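Local coordinates for protein DNA gyrase, B subunit, truncated (Myxococcus xanthus, PDB 3CWV) that probably uses ATP to break, pass and rejoin double-stranded DNA as a type II topoisomerase of the GyrB family, at residues 41-46 with 183-188; 48-53 with 70-75; 65-70 with 144-149; 78-83 with 96-101; 116-121 with 149-154. All blocks are in the same frame, centred on the assembly; numbering follows the deposited sequence.

Contact 1 (41-46 with 183-188); sequences VAYEEA and ALAPGL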
# COMPACT_ATOMS: atom_id res chain seq x y z
N VAL A 41 -1.82 4.30 -6.59
CA VAL A 41 -1.11 5.34 -7.34
C VAL A 41 -0.23 6.20 -6.42
O VAL A 41 0.97 6.43 -6.70
CB VAL A 41 -2.07 6.29 -8.11
CG1 VAL A 41 -1.26 7.41 -8.79
CG2 VAL A 41 -2.85 5.55 -9.17
N ALA A 42 -0.82 6.67 -5.32
CA ALA A 42 -0.12 7.49 -4.33
C ALA A 42 1.01 6.70 -3.67
O ALA A 42 2.10 7.22 -3.48
CB ALA A 42 -1.13 8.01 -3.25
N TYR A 43 0.76 5.43 -3.36
CA TYR A 43 1.81 4.56 -2.82
C TYR A 43 3.02 4.47 -3.75
O TYR A 43 4.15 4.52 -3.28
CB TYR A 43 1.33 3.12 -2.58
CG TYR A 43 2.49 2.25 -2.21
CD1 TYR A 43 3.05 2.33 -0.93
CD2 TYR A 43 3.08 1.42 -3.15
CE1 TYR A 43 4.15 1.54 -0.60
CE2 TYR A 43 4.17 0.65 -2.84
CZ TYR A 43 4.70 0.71 -1.56
OH TYR A 43 5.78 -0.06 -1.26
N GLU A 44 2.80 4.30 -5.04
CA GLU A 44 3.92 4.12 -5.95
C GLU A 44 4.75 5.40 -6.04
O GLU A 44 6.01 5.35 -6.09
CB GLU A 44 3.45 3.65 -7.33
CG GLU A 44 4.56 3.62 -8.40
CD GLU A 44 5.62 2.53 -8.17
OE1 GLU A 44 5.44 1.64 -7.32
OE2 GLU A 44 6.65 2.57 -8.87
N GLU A 45 4.09 6.55 -6.03
CA GLU A 45 4.82 7.83 -5.96
C GLU A 45 5.61 7.94 -4.65
O GLU A 45 6.79 8.33 -4.66
CB GLU A 45 3.89 9.02 -6.09
CG GLU A 45 3.13 9.03 -7.41
CD GLU A 45 4.06 9.21 -8.62
OE1 GLU A 45 4.70 10.27 -8.75
OE2 GLU A 45 4.14 8.26 -9.42
N ALA A 46 4.96 7.63 -3.53
CA ALA A 46 5.66 7.65 -2.22
C ALA A 46 6.83 6.66 -2.20
O ALA A 46 7.91 7.00 -1.70
CB ALA A 46 4.68 7.35 -1.06
N ALA A 183 1.94 3.35 7.25
CA ALA A 183 2.90 2.36 7.77
C ALA A 183 3.82 1.79 6.69
O ALA A 183 5.01 1.54 6.93
CB ALA A 183 2.16 1.20 8.46
N LEU A 184 3.27 1.57 5.50
CA LEU A 184 4.02 0.87 4.44
C LEU A 184 4.98 1.81 3.72
O LEU A 184 5.93 1.38 3.10
CB LEU A 184 3.07 0.21 3.45
CG LEU A 184 2.34 -0.97 4.07
CD1 LEU A 184 1.14 -1.38 3.26
CD2 LEU A 184 3.29 -2.14 4.27
N ALA A 185 4.69 3.10 3.82
CA ALA A 185 5.52 4.13 3.21
C ALA A 185 5.94 5.11 4.32
O ALA A 185 5.43 6.21 4.45
CB ALA A 185 4.74 4.82 2.07
N PRO A 186 6.86 4.65 5.19
CA PRO A 186 7.17 5.38 6.42
C PRO A 186 7.58 6.81 6.15
O PRO A 186 8.42 7.05 5.28
CB PRO A 186 8.35 4.61 7.04
CG PRO A 186 8.65 3.47 6.16
CD PRO A 186 7.62 3.40 5.05
N GLY A 187 6.97 7.75 6.87
CA GLY A 187 7.24 9.16 6.63
C GLY A 187 6.20 9.83 5.74
O GLY A 187 6.03 11.04 5.79
N LEU A 188 5.50 9.05 4.92
CA LEU A 188 4.38 9.58 4.14
C LEU A 188 3.27 10.09 5.08
O LEU A 188 2.88 9.37 6.01
CB LEU A 188 3.78 8.48 3.25
CG LEU A 188 2.60 8.87 2.36
CD1 LEU A 188 2.99 10.00 1.39
CD2 LEU A 188 2.06 7.64 1.60
O HOH W 1 6.47 -1.30 1.66
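Ala46 puts its single methyl group into a shallow hollow lined by Ala185 and Leu188. Its CB lies 3.7 Å from Leu188 CD2, with CD1 of the same fork scarcely farther off. Beside it, Ala46 CB meets Ala185 CB at 4.0 Å, and two such small residues let the backbones come close. Leu188 CG is anti to the backbone N (chi1 -180°), which carries the branch point of the side chain toward Ala46. The bump of Tyr43 is larger: its CD1 passes 4.2 Å from Ala185 CB, while CE1 brings the ring edge toward Leu184 O and Leu184 CB. The two helices involved, 28-47 and 171-184, belong to the GHKL-type ATPase domain of GyrB proteins, in which helices pack on a mixed beta-sheet; Ala42 and Leu188 both touch Val54 of that sheet. The second helix ends here, and a type II turn from Ala185 to Leu188 folds the chain back, closed by Leu188 N to Ala185 O at 2.9 Å. Gly187 suits its corner, since with its positive phi a side chain would jam against the preceding carbonyl. Beyond the apolar patch, a water probably donates to Leu184 O at 3.1 Å and also hydrogen-bonds Tyr43 OH.

Contact 2 (48-53 with 70-75); sequences RGECRD and SRTVTA
Arg71 and Arg52 lay their guanidinium groups flat on each other, planes 5° apart and centres separated by 3.8 Å. They do so where the Schellman motif that ends helix 28-47 at Gly49 meets the ST motif begun by Ser70 at the end of strand 64-70. The chains cross at about a right angle, and Arg71 NE sits over the centre of the Arg52 group. A bend at chi3 (-81°) turns Arg71 NE off the line of its chain. The like charges would repel, and Glu50 probably offsets this in part: its OE1 lies over the opposite face of the Arg71 group, 3.9 Å from NH1, a long salt bridge with no N-H aimed at it. In the guanidinium plane, Arg71 NH1 donates to Gly49 O at 3.2 Å (156°), and NH2 gives a proton to a water at 2.9 Å. An alanine in place of Arg71 would probably leave Gly49 O without this donor and the guanidinium of Arg52 free to turn. Thr72 CG2 lies 3.7 Å from Glu50 OE1. Ser70 suits the bend because its small hydroxyl can accept from N-H groups two and three residues ahead, Thr72 N and Val73 N, each 3.0 Å from OG.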
# COMPACT_ATOMS: atom_id res chain seq x y z
N ARG A 48 8.74 5.80 -4.46
CA ARG A 48 9.83 6.33 -5.30
C ARG A 48 10.37 7.63 -4.76
O ARG A 48 11.26 8.24 -5.37
CB ARG A 48 9.31 6.58 -6.72
CG ARG A 48 8.96 5.31 -7.46
CD ARG A 48 9.65 5.27 -8.82
NE ARG A 48 11.09 5.10 -8.66
CZ ARG A 48 11.99 5.35 -9.61
NH1 ARG A 48 11.59 5.79 -10.81
NH2 ARG A 48 13.28 5.16 -9.35
N GLY A 49 9.83 8.08 -3.63
CA GLY A 49 10.32 9.29 -2.99
C GLY A 49 9.81 10.54 -3.68
O GLY A 49 10.44 11.61 -3.62
N GLU A 50 8.62 10.42 -4.29
CA GLU A 50 8.03 11.48 -5.11
C GLU A 50 6.68 12.00 -4.59
O GLU A 50 5.97 12.74 -5.28
CB GLU A 50 7.89 11.00 -6.55
CG GLU A 50 9.23 10.59 -7.22
CD GLU A 50 10.14 11.80 -7.43
OE1 GLU A 50 9.70 12.95 -7.22
OE2 GLU A 50 11.32 11.59 -7.78
N CYS A 51 6.33 11.63 -3.37
CA CYS A 51 5.07 12.11 -2.79
C CYS A 51 5.20 12.14 -1.29
O CYS A 51 5.54 11.12 -0.68
CB CYS A 51 3.90 11.21 -3.20
SG CYS A 51 2.34 11.73 -2.38
N ARG A 52 4.94 13.30 -0.70
CA ARG A 52 5.06 13.48 0.74
C ARG A 52 3.71 13.55 1.47
O ARG A 52 3.69 13.42 2.69
CB ARG A 52 5.84 14.75 1.06
CG ARG A 52 7.31 14.68 0.59
CD ARG A 52 8.00 16.04 0.78
NE ARG A 52 9.35 16.03 0.20
CZ ARG A 52 9.96 17.10 -0.32
NH1 ARG A 52 9.35 18.28 -0.34
NH2 ARG A 52 11.18 16.98 -0.83
N ASP A 53 2.63 13.82 0.73
CA ASP A 53 1.29 14.00 1.34
C ASP A 53 0.21 13.38 0.46
O ASP A 53 0.24 13.55 -0.77
CB ASP A 53 0.92 15.48 1.55
CG ASP A 53 2.01 16.27 2.23
OD1 ASP A 53 1.92 16.47 3.45
OD2 ASP A 53 2.97 16.66 1.53
N SER A 70 3.42 16.62 -4.97
CA SER A 70 4.34 16.07 -5.96
C SER A 70 5.38 17.12 -6.29
O SER A 70 5.15 18.32 -6.07
CB SER A 70 3.57 15.71 -7.24
OG SER A 70 4.41 15.03 -8.18
N ARG A 71 6.53 16.69 -6.81
CA ARG A 71 7.46 17.63 -7.44
C ARG A 71 7.56 17.33 -8.93
O ARG A 71 8.25 18.03 -9.65
CB ARG A 71 8.86 17.53 -6.82
CG ARG A 71 9.06 18.32 -5.52
CD ARG A 71 9.89 17.49 -4.54
NE ARG A 71 9.02 16.53 -3.87
CZ ARG A 71 9.33 15.27 -3.58
NH1 ARG A 71 10.51 14.77 -3.89
NH2 ARG A 71 8.42 14.51 -2.97
N THR A 72 6.86 16.30 -9.40
CA THR A 72 7.03 15.90 -10.81
C THR A 72 5.77 15.83 -11.69
O THR A 72 5.86 15.85 -12.93
CB THR A 72 7.76 14.55 -10.93
OG1 THR A 72 7.02 13.55 -10.20
CG2 THR A 72 9.18 14.67 -10.40
N VAL A 73 4.58 15.73 -11.08
CA VAL A 73 3.36 15.53 -11.87
C VAL A 73 3.17 16.62 -12.93
O VAL A 73 3.48 17.80 -12.70
CB VAL A 73 2.09 15.41 -10.95
CG1 VAL A 73 1.75 16.76 -10.26
CG2 VAL A 73 0.90 14.85 -11.77
N THR A 74 2.68 16.24 -14.10
CA THR A 74 2.28 17.24 -15.10
C THR A 74 0.87 17.02 -15.62
O THR A 74 0.34 15.90 -15.62
CB THR A 74 3.20 17.21 -16.33
OG1 THR A 74 2.96 16.00 -17.05
CG2 THR A 74 4.66 17.24 -15.91
N ALA A 75 0.27 18.08 -16.16
CA ALA A 75 -1.04 17.94 -16.77
C ALA A 75 -1.01 17.03 -18.00
O ALA A 75 -1.97 16.30 -18.24
CB ALA A 75 -1.62 19.32 -17.14
O HOH W 2 4.34 12.61 -7.49
O HOH W 3 7.43 14.01 -7.26
O HOH W 4 8.59 11.84 -1.08
O HOH W 5 5.75 15.56 -2.56

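Contact 3 (65-70 with 144-149); sequences ALFCTS and PMPVSA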
# COMPACT_ATOMS: atom_id res chain seq x y z
N ALA A 65 -12.51 11.76 -3.29
CA ALA A 65 -11.41 12.53 -3.90
C ALA A 65 -10.09 12.12 -3.27
O ALA A 65 -10.02 11.89 -2.05
CB ALA A 65 -11.63 14.04 -3.75
N LEU A 66 -9.04 12.05 -4.09
CA LEU A 66 -7.70 11.81 -3.55
C LEU A 66 -6.81 12.94 -4.05
O LEU A 66 -6.84 13.24 -5.25
CB LEU A 66 -7.16 10.45 -4.05
CG LEU A 66 -5.73 10.16 -3.54
CD1 LEU A 66 -5.76 9.22 -2.40
CD2 LEU A 66 -4.86 9.64 -4.64
N PHE A 67 -6.10 13.60 -3.14
CA PHE A 67 -5.08 14.59 -3.49
C PHE A 67 -3.70 14.11 -3.08
O PHE A 67 -3.54 13.52 -2.01
CB PHE A 67 -5.39 15.96 -2.85
CG PHE A 67 -4.27 16.96 -3.03
CD1 PHE A 67 -4.19 17.72 -4.19
CD2 PHE A 67 -3.29 17.11 -2.06
CE1 PHE A 67 -3.14 18.62 -4.38
CE2 PHE A 67 -2.24 18.02 -2.23
CZ PHE A 67 -2.17 18.78 -3.40
N CYS A 68 -2.70 14.37 -3.93
CA CYS A 68 -1.32 14.01 -3.66
C CYS A 68 -0.43 15.20 -3.98
O CYS A 68 -0.64 15.83 -5.01
CB CYS A 68 -0.89 12.89 -4.60
SG CYS A 68 -1.63 11.33 -4.25
N THR A 69 0.55 15.50 -3.13
CA THR A 69 1.56 16.50 -3.45
C THR A 69 2.61 15.83 -4.29
O THR A 69 2.69 14.60 -4.33
CB THR A 69 2.23 17.10 -2.17
OG1 THR A 69 2.74 16.03 -1.35
CG2 THR A 69 1.21 17.92 -1.36
N SER A 70 3.42 16.62 -4.97
CA SER A 70 4.34 16.07 -5.96
C SER A 70 5.38 17.12 -6.29
O SER A 70 5.15 18.32 -6.07
CB SER A 70 3.57 15.71 -7.24
OG SER A 70 4.41 15.03 -8.18
N PRO A 144 -6.91 27.25 -4.09
CA PRO A 144 -5.90 26.77 -3.14
C PRO A 144 -5.68 25.25 -3.20
O PRO A 144 -6.63 24.48 -3.34
CB PRO A 144 -6.48 27.16 -1.77
CG PRO A 144 -7.62 28.10 -2.04
CD PRO A 144 -8.11 27.77 -3.41
N MET A 145 -4.41 24.86 -3.09
CA MET A 145 -4.03 23.45 -3.03
C MET A 145 -4.47 22.92 -1.68
O MET A 145 -4.27 23.61 -0.68
CB MET A 145 -2.51 23.32 -3.13
CG MET A 145 -1.91 23.85 -4.41
SD MET A 145 -0.12 23.70 -4.52
CE MET A 145 0.08 21.92 -4.66
N PRO A 146 -5.08 21.70 -1.63
CA PRO A 146 -5.43 21.07 -0.36
C PRO A 146 -4.27 20.98 0.64
O PRO A 146 -4.48 21.16 1.84
CB PRO A 146 -5.86 19.66 -0.79
CG PRO A 146 -6.41 19.86 -2.15
CD PRO A 146 -5.53 20.90 -2.78
N VAL A 147 -3.07 20.69 0.14
CA VAL A 147 -1.84 20.73 0.93
C VAL A 147 -0.86 21.48 0.03
O VAL A 147 -0.65 21.09 -1.11
CB VAL A 147 -1.26 19.33 1.23
CG1 VAL A 147 0.07 19.44 2.03
CG2 VAL A 147 -2.26 18.48 1.97
N SER A 148 -0.30 22.56 0.54
CA SER A 148 0.56 23.41 -0.28
C SER A 148 1.86 22.72 -0.61
O SER A 148 2.47 22.08 0.26
CB SER A 148 0.81 24.75 0.43
OG SER A 148 1.10 25.74 -0.53
N ALA A 149 2.28 22.79 -1.87
CA ALA A 149 3.50 22.12 -2.30
C ALA A 149 3.91 22.67 -3.66
O ALA A 149 3.13 23.39 -4.28
CB ALA A 149 3.29 20.59 -2.38
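Thr69 OG1 is held by a hydrogen bond to Asp53 OD2 on the neighbouring strand, while the methyl of the same side chain turns to the loop 144-149. There Thr69 CG2 rests 3.5 Å from Ala149 CB and also touches Val147 CB. With CG2 anti to the carbonyl carbon (OG1 chi1 54°), threonine serves both needs at once: a polar branch for the sheet and an apolar one for the loop. Strand 64-70 is an inner strand of the eight-stranded sheet of the GHKL-type ATPase domain. From it Phe67 and Thr69 point toward the loop, whereas Leu66 and Cys68, in alternation with them, touch helix 28-47.

Phe67 has the largest share of the contact. Pro146 lies over one face of its ring and makes a CH-pi interaction, with CD 3.8 Å from the ring centroid and 19° off the ring normal. Proline suits this place, since the hydrogens on the carbon next to its nitrogen are comparatively electropositive. At the ring edge, near its plane, Met145 CE comes to 4.1 Å of Phe67 CZ. Val147 adds a third neighbour, its CB 3.8 Å from Phe67 CE2 and its carbonyl O close to CZ. Within the loop, Met145 SD receives a weak hydrogen bond from Ala149 N, 3.7 Å long, which links the two ends of the curve. Between the segments themselves attraction is therefore mainly dispersion with a CH-pi component, so that fit matters more than direction, while the polar end of Thr69 is anchored within the sheet.

Contact 4 (78-83 with 96-101); sequences LVRVAT and WGWDSM
The type II beta turn from Gly97 to Ser100 packs through Gly97 and Trp98 against Val81 of helix 75-82. This glycine-containing loop leads into helix 102-107, a position consistent with the end of the ATP lid in GHKL-type ATPases. Val81 is the wedge. Its CG1, anti to the backbone N (chi1 171°), comes within 3.6 Å of Gly97 O, and its CG2 meets Trp98 CE3 at 3.7 Å while also approaching the carbonyl of Trp96. A beta-branched valine suits the place because its two methyls can serve two partners from one short stem. Gly97 has positive phi, and a CB on it would be crowded by Trp96 CE3 and face Val81 CG1, so glycine fits on both counts.

One turn back along the helix, Leu78 sets its forked end against the six-membered part of the Trp96 indole, CD2 lying 3.9 Å from CE3. That indole reaches deep into the domain, touching Val41 and Glu45 of helix 28-47 and Val153 and Val155 of strand 151-159.

At the outer border Arg80 meets Trp98. The ring presents its rim to one face of the guanidinium, with CZ3 3.7 Å above the guanidinium plane; the two planes are 57° apart, so the guanidinium does not stack on the ring. Arg80 CZ lies near the plane of the indole, and NH1 comes to 3.6 Å of Trp98 CH2. The polar end of Trp98 is engaged elsewhere: its NE1 hydrogen-bonds to Pro91 O.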
# COMPACT_ATOMS: atom_id res chain seq x y z
N LEU A 78 -1.26 13.48 -16.85
CA LEU A 78 -2.63 13.11 -16.45
C LEU A 78 -3.55 12.91 -17.64
O LEU A 78 -4.31 11.94 -17.66
CB LEU A 78 -3.25 14.13 -15.47
CG LEU A 78 -3.16 13.77 -13.98
CD1 LEU A 78 -4.05 12.50 -13.68
CD2 LEU A 78 -1.72 13.48 -13.57
N VAL A 79 -3.49 13.80 -18.64
CA VAL A 79 -4.34 13.63 -19.82
C VAL A 79 -4.04 12.30 -20.53
O VAL A 79 -4.97 11.56 -20.90
CB VAL A 79 -4.26 14.80 -20.81
CG1 VAL A 79 -5.03 14.47 -22.11
CG2 VAL A 79 -4.84 16.08 -20.16
N ARG A 80 -2.76 11.97 -20.68
CA ARG A 80 -2.37 10.70 -21.32
C ARG A 80 -2.86 9.47 -20.54
O ARG A 80 -3.47 8.57 -21.12
CB ARG A 80 -0.85 10.63 -21.53
CG ARG A 80 -0.31 11.63 -22.57
CD ARG A 80 1.21 11.39 -22.82
NE ARG A 80 1.44 10.14 -23.58
CZ ARG A 80 2.54 9.39 -23.51
NH1 ARG A 80 3.55 9.73 -22.71
NH2 ARG A 80 2.61 8.29 -24.25
N VAL A 81 -2.57 9.43 -19.24
CA VAL A 81 -2.97 8.29 -18.42
C VAL A 81 -4.49 8.17 -18.34
O VAL A 81 -5.01 7.06 -18.29
CB VAL A 81 -2.32 8.29 -17.03
CG1 VAL A 81 -2.92 7.22 -16.16
CG2 VAL A 81 -0.78 8.09 -17.15
N ALA A 82 -5.20 9.29 -18.39
CA ALA A 82 -6.66 9.27 -18.35
C ALA A 82 -7.30 8.50 -19.52
O ALA A 82 -8.41 8.01 -19.37
CB ALA A 82 -7.23 10.70 -18.27
N THR A 83 -6.65 8.43 -20.68
CA THR A 83 -7.19 7.58 -21.76
C THR A 83 -6.51 6.21 -21.92
O THR A 83 -6.72 5.51 -22.92
CB THR A 83 -7.25 8.27 -23.09
OG1 THR A 83 -5.94 8.73 -23.44
CG2 THR A 83 -8.20 9.45 -23.02
N TRP A 96 2.98 9.90 -12.95
CA TRP A 96 1.89 9.76 -11.97
C TRP A 96 0.79 8.83 -12.53
O TRP A 96 0.15 9.14 -13.52
CB TRP A 96 1.32 11.13 -11.60
CG TRP A 96 0.58 11.09 -10.30
CD1 TRP A 96 1.09 11.30 -9.04
CD2 TRP A 96 -0.82 10.81 -10.13
NE1 TRP A 96 0.07 11.18 -8.09
CE2 TRP A 96 -1.10 10.87 -8.73
CE3 TRP A 96 -1.87 10.55 -11.02
CZ2 TRP A 96 -2.38 10.65 -8.21
CZ3 TRP A 96 -3.14 10.33 -10.50
CH2 TRP A 96 -3.38 10.38 -9.10
N GLY A 97 0.59 7.69 -11.89
CA GLY A 97 -0.47 6.73 -12.35
C GLY A 97 -0.07 5.91 -13.57
O GLY A 97 -0.86 5.13 -14.08
N TRP A 98 1.19 6.04 -14.02
CA TRP A 98 1.66 5.22 -15.14
C TRP A 98 1.80 3.77 -14.68
O TRP A 98 2.34 3.50 -13.61
CB TRP A 98 3.01 5.73 -15.66
CG TRP A 98 3.34 5.24 -17.04
CD1 TRP A 98 3.94 4.07 -17.37
CD2 TRP A 98 3.09 5.93 -18.27
NE1 TRP A 98 4.08 3.98 -18.74
CE2 TRP A 98 3.56 5.11 -19.32
CE3 TRP A 98 2.54 7.18 -18.59
CZ2 TRP A 98 3.50 5.48 -20.67
CZ3 TRP A 98 2.45 7.54 -19.96
CH2 TRP A 98 2.94 6.70 -20.96
N ASP A 99 1.35 2.84 -15.51
CA ASP A 99 1.24 1.43 -15.13
C ASP A 99 0.45 1.20 -13.82
O ASP A 99 0.86 0.41 -12.96
CB ASP A 99 2.62 0.78 -15.03
CG ASP A 99 2.55 -0.77 -15.14
OD1 ASP A 99 1.62 -1.29 -15.77
OD2 ASP A 99 3.45 -1.44 -14.58
N SER A 100 -0.64 1.92 -13.65
CA SER A 100 -1.46 1.78 -12.47
C SER A 100 -2.83 1.38 -12.98
O SER A 100 -3.02 1.25 -14.16
CB SER A 100 -1.56 3.10 -11.70
OG SER A 100 -2.42 4.03 -12.39
N MET A 101 -3.79 1.21 -12.06
CA MET A 101 -5.16 0.96 -12.42
C MET A 101 -5.96 2.27 -12.34
O MET A 101 -7.20 2.25 -12.29
CB MET A 101 -5.78 -0.08 -11.46
CG MET A 101 -5.03 -1.45 -11.44
SD MET A 101 -5.29 -2.31 -12.99
CE MET A 101 -6.96 -2.94 -12.77

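Contact 5 (116-121 with 149-154); sequences IWADGR and AERGVR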
# COMPACT_ATOMS: atom_id res chain seq x y z
N ILE A 116 -4.63 19.72 -11.60
CA ILE A 116 -3.19 19.56 -11.51
C ILE A 116 -2.65 20.97 -11.24
O ILE A 116 -3.00 21.90 -11.96
CB ILE A 116 -2.55 19.00 -12.83
CG1 ILE A 116 -3.25 17.73 -13.35
CG2 ILE A 116 -1.05 18.72 -12.63
CD1 ILE A 116 -4.21 18.01 -14.51
N TRP A 117 -1.84 21.10 -10.19
CA TRP A 117 -1.23 22.39 -9.84
C TRP A 117 0.25 22.24 -10.15
O TRP A 117 0.85 21.23 -9.78
CB TRP A 117 -1.40 22.70 -8.34
CG TRP A 117 -2.79 23.08 -7.86
CD1 TRP A 117 -3.29 24.32 -7.66
CD2 TRP A 117 -3.84 22.16 -7.47
NE1 TRP A 117 -4.59 24.25 -7.18
CE2 TRP A 117 -4.94 22.93 -7.06
CE3 TRP A 117 -3.94 20.76 -7.46
CZ2 TRP A 117 -6.14 22.35 -6.63
CZ3 TRP A 117 -5.13 20.18 -7.03
CH2 TRP A 117 -6.21 20.97 -6.61
N ALA A 118 0.83 23.24 -10.82
CA ALA A 118 2.28 23.25 -11.12
C ALA A 118 2.66 24.66 -11.58
O ALA A 118 1.87 25.31 -12.25
CB ALA A 118 2.61 22.25 -12.20
N ASP A 119 3.84 25.14 -11.19
CA ASP A 119 4.35 26.43 -11.70
C ASP A 119 3.45 27.62 -11.42
O ASP A 119 3.27 28.49 -12.27
CB ASP A 119 4.57 26.36 -13.22
CG ASP A 119 5.50 25.23 -13.60
OD1 ASP A 119 6.60 25.15 -13.01
OD2 ASP A 119 5.12 24.41 -14.49
N GLY A 120 2.86 27.65 -10.24
CA GLY A 120 1.94 28.72 -9.90
C GLY A 120 0.64 28.72 -10.68
O GLY A 120 -0.15 29.67 -10.57
N ARG A 121 0.38 27.67 -11.45
CA ARG A 121 -0.83 27.60 -12.25
C ARG A 121 -1.53 26.24 -12.03
O ARG A 121 -0.93 25.30 -11.53
CB ARG A 121 -0.51 27.79 -13.73
CG ARG A 121 -0.03 29.21 -14.13
CD ARG A 121 0.15 29.34 -15.63
NE ARG A 121 1.04 28.29 -16.15
CZ ARG A 121 2.36 28.39 -16.21
NH1 ARG A 121 3.08 27.38 -16.69
NH2 ARG A 121 2.98 29.49 -15.78
N ALA A 149 2.28 22.79 -1.87
CA ALA A 149 3.50 22.12 -2.30
C ALA A 149 3.91 22.67 -3.66
O ALA A 149 3.13 23.39 -4.28
CB ALA A 149 3.29 20.59 -2.38
N GLU A 150 5.07 22.26 -4.16
CA GLU A 150 5.52 22.67 -5.50
C GLU A 150 4.48 22.29 -6.57
O GLU A 150 4.12 23.11 -7.44
CB GLU A 150 6.86 22.02 -5.87
CG GLU A 150 8.04 22.45 -5.05
CD GLU A 150 9.36 21.90 -5.61
OE1 GLU A 150 9.38 21.43 -6.77
OE2 GLU A 150 10.38 21.94 -4.89
N ARG A 151 4.02 21.04 -6.49
CA ARG A 151 3.02 20.55 -7.43
C ARG A 151 2.05 19.64 -6.68
O ARG A 151 2.31 19.20 -5.55
CB ARG A 151 3.66 19.72 -8.55
CG ARG A 151 4.75 20.42 -9.32
CD ARG A 151 4.94 19.78 -10.66
NE ARG A 151 6.21 20.21 -11.23
CZ ARG A 151 6.70 19.78 -12.38
NH1 ARG A 151 6.01 18.91 -13.10
NH2 ARG A 151 7.89 20.22 -12.79
N GLY A 152 0.92 19.36 -7.32
CA GLY A 152 -0.04 18.42 -6.73
C GLY A 152 -1.08 18.03 -7.74
O GLY A 152 -1.22 18.66 -8.79
N VAL A 153 -1.82 16.97 -7.42
CA VAL A 153 -2.85 16.48 -8.31
C VAL A 153 -4.02 15.98 -7.44
O VAL A 153 -3.80 15.33 -6.42
CB VAL A 153 -2.32 15.38 -9.27
CG1 VAL A 153 -1.50 14.34 -8.51
CG2 VAL A 153 -3.47 14.75 -10.07
N ARG A 154 -5.23 16.37 -7.82
CA ARG A 154 -6.45 15.85 -7.18
C ARG A 154 -7.31 15.12 -8.21
O ARG A 154 -7.53 15.62 -9.30
CB ARG A 154 -7.25 17.01 -6.58
CG ARG A 154 -8.55 16.61 -5.86
CD ARG A 154 -9.32 17.93 -5.53
NE ARG A 154 -10.39 17.72 -4.55
CZ ARG A 154 -11.70 17.73 -4.83
NH1 ARG A 154 -12.58 17.55 -3.85
NH2 ARG A 154 -12.13 17.93 -6.07
O HOH W 6 6.01 24.02 -9.28
O HOH W 7 2.19 25.17 -7.95
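Trp117 and Gly152 face each other as an antiparallel hydrogen-bonded pair. Trp117 N donates to Gly152 O at 2.9 Å, nearly straight at 172°, and Gly152 N returns a bond to Trp117 O at 3.1 Å. Trp117 CG is anti to the carbonyl carbon (chi1 -72°). Because Gly152 bears no side chain, the indole can lie close along the neighbouring strand: Trp117 CE3 is 3.7 Å from Gly152 O, which sits at the ring edge. Farther along the same edge Trp117 CZ3 meets Arg154 CB at 3.8 Å, the two side chains running side by side and pointing the same way.

Ile116 and Val153, the next pair, are non-hydrogen-bonded and turn to the other face of the sheet, where both touch Leu78 of helix 75-82. On the opposite flank of the Trp117 pair, Ala118 CB packs on Arg151 CD at 3.7 Å; the small methyl suits the extended arginine chain.

Strand 109-118 then enters a type I' turn, Ala118 to Arg121, which makes a tight hairpin with strand 121-128. Asp119 and Gly120 take positive phi, for which glycine is suited. A water accepts from Asp119 N and donates to Glu150 O at 2.8 Å, carrying the pairing past the last bridge.

Trp117 NE1 is bonded to Glu143 O and Arg151 NH1 to Val73 O. A serine in place of Trp117 would probably open a gap beside Gly152 and Arg154 and leave Glu143 O without its indole donor. Main-chain bonds thus set the register, while the indole of Trp117 and the guanidinium of Arg151 tie this part of the sheet to neighbouring loops.

From the N terminus, helix 28-47 opens contact 1, which closes at 183-188, joining it to the end of helix 171-184 and spanning the other four. Contact 2 brackets strands 53-58 and 64-70, tying the loop after helix 28-47 to the one before helix 75-82. Contact 3 crosses it, sharing Ser70, and joins strand 64-70 to the loop before strand 151-159. Contact 4 lies within the span of contact 3 and links helix 75-82 to the loop before helix 102-107. Contact 5, pairing strands 109-118 and 151-159, begins within contact 3 and ends beyond it, a second crossing at shared Ala149. Trp96 of contact 4 touches residues of every other contact, joining helices to the eight-stranded sheet.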